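Local structure of orotidine-5-phosphate decarboxylase/orotate phosphoribosyltransferase, putative (Ompdcase-oprtase, putative) (Leishmania infantum, 3QW3) at residues Glu160-Glu163 against Gly164-Val168; Arg85-Ile88 against Ala89-Asp93; Cys245-Ile248 against Asn249-Phe253. The protein probably catalyses decarboxylation of orotidine 5'-phosphate to UMP, this chain being the decarboxylase domain of a larger bifunctional UMP synthase. All coordinates share one frame; numbering follows the deposited sequence.

Contact 1 (Glu160-Glu163 against Gly164-Val168). With SO4 (sulfate ion), chain F.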
# COMPACT_ATOMS: atom_id res chain seq x y z
N GLU A 160 16.90 -9.33 -5.92
CA GLU A 160 18.32 -9.00 -5.73
C GLU A 160 18.53 -7.88 -4.73
O GLU A 160 19.38 -7.97 -3.83
CB GLU A 160 18.97 -8.61 -7.06
CG GLU A 160 19.14 -9.74 -8.05
CD GLU A 160 19.88 -9.29 -9.31
OE1 GLU A 160 19.62 -8.16 -9.78
OE2 GLU A 160 20.72 -10.05 -9.81
N ARG A 161 17.75 -6.81 -4.88
CA ARG A 161 17.78 -5.69 -3.95
C ARG A 161 17.48 -6.15 -2.53
O ARG A 161 18.16 -5.74 -1.59
CB ARG A 161 16.76 -4.63 -4.36
CG ARG A 161 17.35 -3.50 -5.17
CD ARG A 161 16.29 -2.82 -6.00
NE ARG A 161 16.86 -1.81 -6.88
CZ ARG A 161 17.42 -2.05 -8.06
NH1 ARG A 161 17.50 -3.29 -8.54
NH2 ARG A 161 17.91 -1.05 -8.77
N ALA A 162 16.46 -6.99 -2.40
CA ALA A 162 16.01 -7.46 -1.10
C ALA A 162 17.07 -8.31 -0.40
O ALA A 162 17.34 -8.11 0.78
CB ALA A 162 14.70 -8.23 -1.24
N GLU A 163 17.67 -9.25 -1.13
CA GLU A 163 18.75 -10.10 -0.59
C GLU A 163 20.01 -9.28 -0.33
O GLU A 163 20.75 -9.56 0.61
CB GLU A 163 19.04 -11.26 -1.56
CG GLU A 163 20.17 -12.22 -1.13
CD GLU A 163 19.75 -13.25 -0.08
OE1 GLU A 163 18.63 -13.79 -0.14
OE2 GLU A 163 20.57 -13.54 0.82
N GLY A 164 20.24 -8.27 -1.17
CA GLY A 164 21.43 -7.43 -1.11
C GLY A 164 21.27 -6.19 -0.24
O GLY A 164 21.18 -6.31 0.98
N PRO A 165 21.22 -5.00 -0.86
CA PRO A 165 21.25 -3.72 -0.12
C PRO A 165 20.16 -3.54 0.94
O PRO A 165 20.43 -2.94 1.98
CB PRO A 165 21.12 -2.66 -1.23
CG PRO A 165 20.83 -3.40 -2.48
CD PRO A 165 21.28 -4.80 -2.31
N TRP A 166 18.96 -4.05 0.70
CA TRP A 166 17.85 -3.83 1.63
C TRP A 166 17.97 -4.56 2.97
O TRP A 166 17.46 -4.09 3.99
CB TRP A 166 16.50 -4.16 0.97
CG TRP A 166 16.11 -3.23 -0.16
CD1 TRP A 166 16.70 -2.05 -0.51
CD2 TRP A 166 15.01 -3.41 -1.07
NE1 TRP A 166 16.06 -1.49 -1.59
CE2 TRP A 166 15.02 -2.31 -1.95
CE3 TRP A 166 14.03 -4.40 -1.24
CZ2 TRP A 166 14.08 -2.16 -2.99
CZ3 TRP A 166 13.10 -4.26 -2.26
CH2 TRP A 166 13.13 -3.15 -3.12
N ASN A 167 18.68 -5.69 2.99
CA ASN A 167 18.64 -6.60 4.13
C ASN A 167 19.69 -6.33 5.22
O ASN A 167 20.22 -7.26 5.83
CB ASN A 167 18.71 -8.06 3.66
CG ASN A 167 18.19 -9.04 4.69
OD1 ASN A 167 17.29 -8.72 5.47
ND2 ASN A 167 18.76 -10.25 4.70
N VAL A 168 19.95 -5.05 5.47
CA VAL A 168 20.93 -4.64 6.48
C VAL A 168 20.58 -5.18 7.87
O VAL A 168 21.47 -5.57 8.64
CB VAL A 168 21.10 -3.10 6.50
CG1 VAL A 168 22.06 -2.65 7.60
CG2 VAL A 168 21.59 -2.60 5.15
S SO4 F . 20.35 -2.68 -11.23
O1 SO4 F . 20.93 -1.50 -11.85
O2 SO4 F . 21.28 -3.24 -10.25
O3 SO4 F . 19.12 -2.31 -10.55
O4 SO4 F . 20.04 -3.68 -12.26
O HOH W 1 21.09 -11.00 2.99
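The C-terminal end of helix 154-163, a helix joining the fifth and sixth strands of the TIM barrel, folds back on itself where Arg161 meets Trp166. Gly164 N still makes a helical bond to Glu160 O (2.8 Å), but Gly164 has left helical backbone angles and Pro165 brings no N-H. Arg161 O is reached instead from one residue further on, by Trp166 N at 3.0 Å along a nearly straight N-H. This i to i+5 bond turns the chain so that the indole returns over the helix. With Trp166 CG beside its own backbone N (chi1 -66°), the ring lies against the aliphatic part of Arg161. Arg161 CB stands 3.8 Å from the centroid of the Trp166 six-membered ring and only 10° from its normal, a CH-pi contact, while Arg161 CD reaches Trp166 CZ2 at 3.8 Å. Ala162 suits its place by being small: its CB lies 3.9 Å from Trp166 CE3 and also packs on Val172, Leu174 and Leu194. The methylenes of Arg161 lie over one face of the buried indole, while its guanidinium, turned 71° from the ring, reaches on to a sulfate. The edge of the guanidinium meets this anion, probably from the crystallisation liquor; Arg161 NH1 bonds sulfate O3 at 2.8 Å, and Arg152 also binds it. Trp166 NE1 is hydrogen-bonded to Asp143 of the second subunit, whose Leu144 packs on Trp166 and Leu147 on Arg161, so the turn belongs to the dimer interface. Further along, Asn167 OD1 accepts from Val172 N, and the Glu163 carboxylate is held chiefly by Thr193. A water ties these two residues together, donating to Glu163 O at 2.8 Å and accepting from Asn167 ND2 at 3.0 Å.

Contact 2 (Arg85-Ile88 against Ala89-Asp93)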
# COMPACT_ATOMS: atom_id res chain seq x y z
N ARG A 85 1.75 -1.98 2.71
CA ARG A 85 1.95 -0.54 2.84
C ARG A 85 3.15 -0.06 2.03
O ARG A 85 4.05 -0.84 1.70
CB ARG A 85 2.12 -0.15 4.31
CG ARG A 85 0.94 -0.52 5.22
CD ARG A 85 -0.37 0.19 4.83
NE ARG A 85 -1.37 0.20 5.90
CZ ARG A 85 -2.59 -0.34 5.83
NH1 ARG A 85 -2.99 -0.98 4.74
NH2 ARG A 85 -3.41 -0.25 6.87
N GLY A 86 3.16 1.22 1.70
CA GLY A 86 4.32 1.81 1.05
C GLY A 86 4.12 3.30 0.94
O GLY A 86 3.21 3.76 0.27
N ASP A 87 4.98 4.05 1.63
CA ASP A 87 4.95 5.51 1.58
C ASP A 87 6.31 5.98 2.03
O ASP A 87 7.22 5.19 2.16
CB ASP A 87 3.84 6.06 2.48
CG ASP A 87 3.24 7.36 1.95
OD1 ASP A 87 2.00 7.43 1.81
OD2 ASP A 87 4.00 8.31 1.67
N ILE A 88 6.47 7.28 2.26
CA ILE A 88 7.77 7.76 2.72
C ILE A 88 7.74 8.47 4.05
O ILE A 88 6.67 8.76 4.59
CB ILE A 88 8.47 8.63 1.65
CG1 ILE A 88 7.49 9.57 0.94
CG2 ILE A 88 9.17 7.73 0.64
CD1 ILE A 88 6.93 10.67 1.81
N ALA A 89 8.94 8.73 4.60
CA ALA A 89 9.13 9.63 5.74
C ALA A 89 8.19 9.37 6.92
O ALA A 89 8.00 8.21 7.32
CB ALA A 89 9.06 11.10 5.28
N ASP A 90 7.59 10.44 7.46
CA ASP A 90 6.70 10.37 8.61
C ASP A 90 5.50 9.47 8.38
O ASP A 90 4.99 8.84 9.32
CB ASP A 90 6.21 11.76 9.02
CG ASP A 90 7.32 12.67 9.51
OD1 ASP A 90 8.49 12.23 9.61
OD2 ASP A 90 7.01 13.85 9.81
N THR A 91 5.02 9.42 7.14
CA THR A 91 3.85 8.61 6.80
C THR A 91 4.18 7.13 6.98
O THR A 91 3.45 6.42 7.67
CB THR A 91 3.35 8.89 5.37
OG1 THR A 91 3.13 10.30 5.23
CG2 THR A 91 2.05 8.14 5.10
N ALA A 92 5.27 6.68 6.37
CA ALA A 92 5.72 5.29 6.53
C ALA A 92 6.05 4.98 8.00
O ALA A 92 5.74 3.89 8.48
CB ALA A 92 6.90 5.00 5.64
N ASP A 93 6.65 5.94 8.71
CA ASP A 93 6.90 5.80 10.16
C ASP A 93 5.61 5.53 10.91
O ASP A 93 5.59 4.71 11.84
CB ASP A 93 7.55 7.05 10.76
CG ASP A 93 9.01 7.21 10.39
OD1 ASP A 93 9.68 6.22 10.03
OD2 ASP A 93 9.51 8.36 10.50
O HOH W 2 2.69 10.67 2.46
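This is a local contact at the start of a helix, in the loop leaving the third barrel strand: the Asp87 side chain packs on Thr91 in the first turn of helix 89-102, while the Ile88 carbonyl accepts from Ala92 N. It lies beyond the C-terminal end of strand 80-85, the end of the barrel where the OMP decarboxylase family builds its active site. The bond from Ala92 N to Ile88 O (3.1 Å) has its N-H aimed straight at the oxygen, at 172°, although the donor stands well above the carbonyl plane. Beside it the Thr91 methyl CG2, anti to its backbone N, touches Asp87 OD1 at 3.4 Å and Asp87 CG at 3.5 Å. Threonine serves two needs here, a methyl for the carboxylate and a hydroxyl, OG1, hydrogen-bonded to Asn51 of the second subunit and to a water. That water lies 2.8 Å from Thr91 OG1 and donates to Asp87 OD2, also at 2.8 Å. Small Ala92 lets the loop lie close, its CB 3.5 Å from Asp87 O. Ile88 CD1 lies 4.1 Å from Ala89 CB, and the same side chain touches Ser118 and, in the second subunit, Asn138. Asp87 OD2 accepts Ile88 N through its anti lone pair at 2.7 Å, and with the water this gives that oxygen two donors, which probably limit the carboxylate's rotation. Asp87 OD1 makes a salt bridge to Lys84 of the second subunit. Asp87 is the last aspartate of the family's Asp-x-Lys-x-x-Asp signature, and the bridge is consistent with the shared active site of this family, in which an aspartate of one subunit completes the charged cluster of the other.

Contact 3 (Cys245-Ile248 against Asn249-Phe253); sequences CEEI and NAIRF
With chi1 at -73°, Asn249 places its CG beside its own backbone N, and the amide leans back over the carbonyl of Cys245, one turn earlier in helix 237-253, the last helix of the TIM barrel, which follows strand 223-227. Arg252 bends at chi3 (75°), which swings its guanidinium round toward that same amide. Arg252 NH1 then bonds Asn249 OD1 at 3.0 Å, with the oxygen slightly tilted from the guanidinium plane. Asn249 OD1 has a second donor, a water 2.8 Å away that also donates to Cys245 O at 2.9 Å. Since Cys245 O already accepts Asn249 N at 3.0 Å, an i to i+4 bond, this carbonyl accepts from two donors. An amide suits position 249 because it can accept from the arginine and the water while ND2 donates to Arg13 O. The small thiol of Cys245 sits alongside, SG 3.9 Å from Asn249 ND2. One turn apart, Ile248 CG2 meets Arg252 CD at 3.9 Å, a methyl against a methylene, the apolar part of the arginine. The guanidinium also ties down Ala11 O, at the end of helix 3-11, and Gly220 O, shortly before strand 223-227, while Ile248 and Ile251 settle against helix 208-215.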
# COMPACT_ATOMS: atom_id res chain seq x y z
N CYS A 245 -0.04 -29.15 7.22
CA CYS A 245 1.22 -29.10 7.95
C CYS A 245 2.06 -30.37 7.71
O CYS A 245 3.25 -30.30 7.40
CB CYS A 245 0.98 -28.91 9.44
SG CYS A 245 2.49 -28.85 10.44
N GLU A 246 1.41 -31.52 7.83
CA GLU A 246 2.10 -32.81 7.68
C GLU A 246 2.56 -33.07 6.25
O GLU A 246 3.65 -33.61 6.04
CB GLU A 246 1.21 -33.95 8.18
CG GLU A 246 1.00 -33.92 9.68
CD GLU A 246 -0.04 -34.92 10.16
OE1 GLU A 246 -0.66 -35.62 9.33
OE2 GLU A 246 -0.23 -35.00 11.39
N GLU A 247 1.75 -32.67 5.28
CA GLU A 247 2.11 -32.82 3.87
C GLU A 247 3.33 -31.97 3.54
O GLU A 247 4.22 -32.43 2.83
CB GLU A 247 0.93 -32.44 2.97
CG GLU A 247 1.14 -32.79 1.49
CD GLU A 247 1.45 -34.27 1.27
OE1 GLU A 247 0.81 -35.14 1.90
OE2 GLU A 247 2.37 -34.56 0.47
N ILE A 248 3.36 -30.74 4.04
CA ILE A 248 4.52 -29.87 3.85
C ILE A 248 5.77 -30.52 4.44
O ILE A 248 6.78 -30.62 3.75
CB ILE A 248 4.31 -28.46 4.47
CG1 ILE A 248 3.26 -27.68 3.67
CG2 ILE A 248 5.63 -27.67 4.52
CD1 ILE A 248 2.69 -26.49 4.40
N ASN A 249 5.67 -30.96 5.69
CA ASN A 249 6.81 -31.59 6.37
C ASN A 249 7.30 -32.86 5.69
O ASN A 249 8.50 -33.10 5.64
CB ASN A 249 6.49 -31.87 7.84
CG ASN A 249 6.45 -30.60 8.69
OD1 ASN A 249 6.94 -29.53 8.28
ND2 ASN A 249 5.90 -30.72 9.89
N ALA A 250 6.38 -33.68 5.19
CA ALA A 250 6.76 -34.90 4.48
C ALA A 250 7.64 -34.58 3.26
O ALA A 250 8.61 -35.29 2.98
CB ALA A 250 5.52 -35.70 4.07
N ILE A 251 7.30 -33.50 2.56
CA ILE A 251 8.11 -33.03 1.43
C ILE A 251 9.48 -32.51 1.90
O ILE A 251 10.51 -32.84 1.31
CB ILE A 251 7.33 -31.98 0.58
CG1 ILE A 251 6.12 -32.64 -0.10
CG2 ILE A 251 8.24 -31.34 -0.49
CD1 ILE A 251 5.03 -31.66 -0.56
N ARG A 252 9.48 -31.73 2.98
CA ARG A 252 10.73 -31.24 3.57
C ARG A 252 11.66 -32.40 3.99
O ARG A 252 12.86 -32.34 3.75
CB ARG A 252 10.46 -30.36 4.80
CG ARG A 252 9.64 -29.08 4.56
CD ARG A 252 9.19 -28.48 5.89
NE ARG A 252 10.30 -27.83 6.59
CZ ARG A 252 10.26 -27.40 7.85
NH1 ARG A 252 9.18 -27.55 8.61
NH2 ARG A 252 11.34 -26.81 8.36
N PHE A 253 11.09 -33.43 4.61
CA PHE A 253 11.86 -34.57 5.13
C PHE A 253 12.51 -35.40 4.01
O PHE A 253 13.60 -35.94 4.18
CB PHE A 253 10.98 -35.53 5.95
CG PHE A 253 10.62 -35.04 7.33
CD1 PHE A 253 11.56 -34.41 8.14
CD2 PHE A 253 9.34 -35.26 7.84
CE1 PHE A 253 11.22 -33.99 9.43
CE2 PHE A 253 8.99 -34.84 9.12
CZ PHE A 253 9.94 -34.20 9.91
O HOH W 3 4.76 -27.80 7.79

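All three contacts sit at the periphery of one barrel, each about 18 to 19 Å from the centre of the chain, and none touches another. Contacts 1 and 2 are the nearest pair, with centres 19 Å and nearest atoms about 10 Å apart, and both face the second subunit. Contact 2 joins the dimer near the family's active-site end of the barrel; contact 1 joins it through the turn that ends an outer helix. Each has a sulfate nearby, probably from the crystallisation liquor, the one at contact 2 about 4 Å from the Ile88 side chain. Contact 3 lies across the chain's centre from contact 2, their centres 38 Å apart, and 29 Å from that of contact 1. No other chain of the assembly touches it.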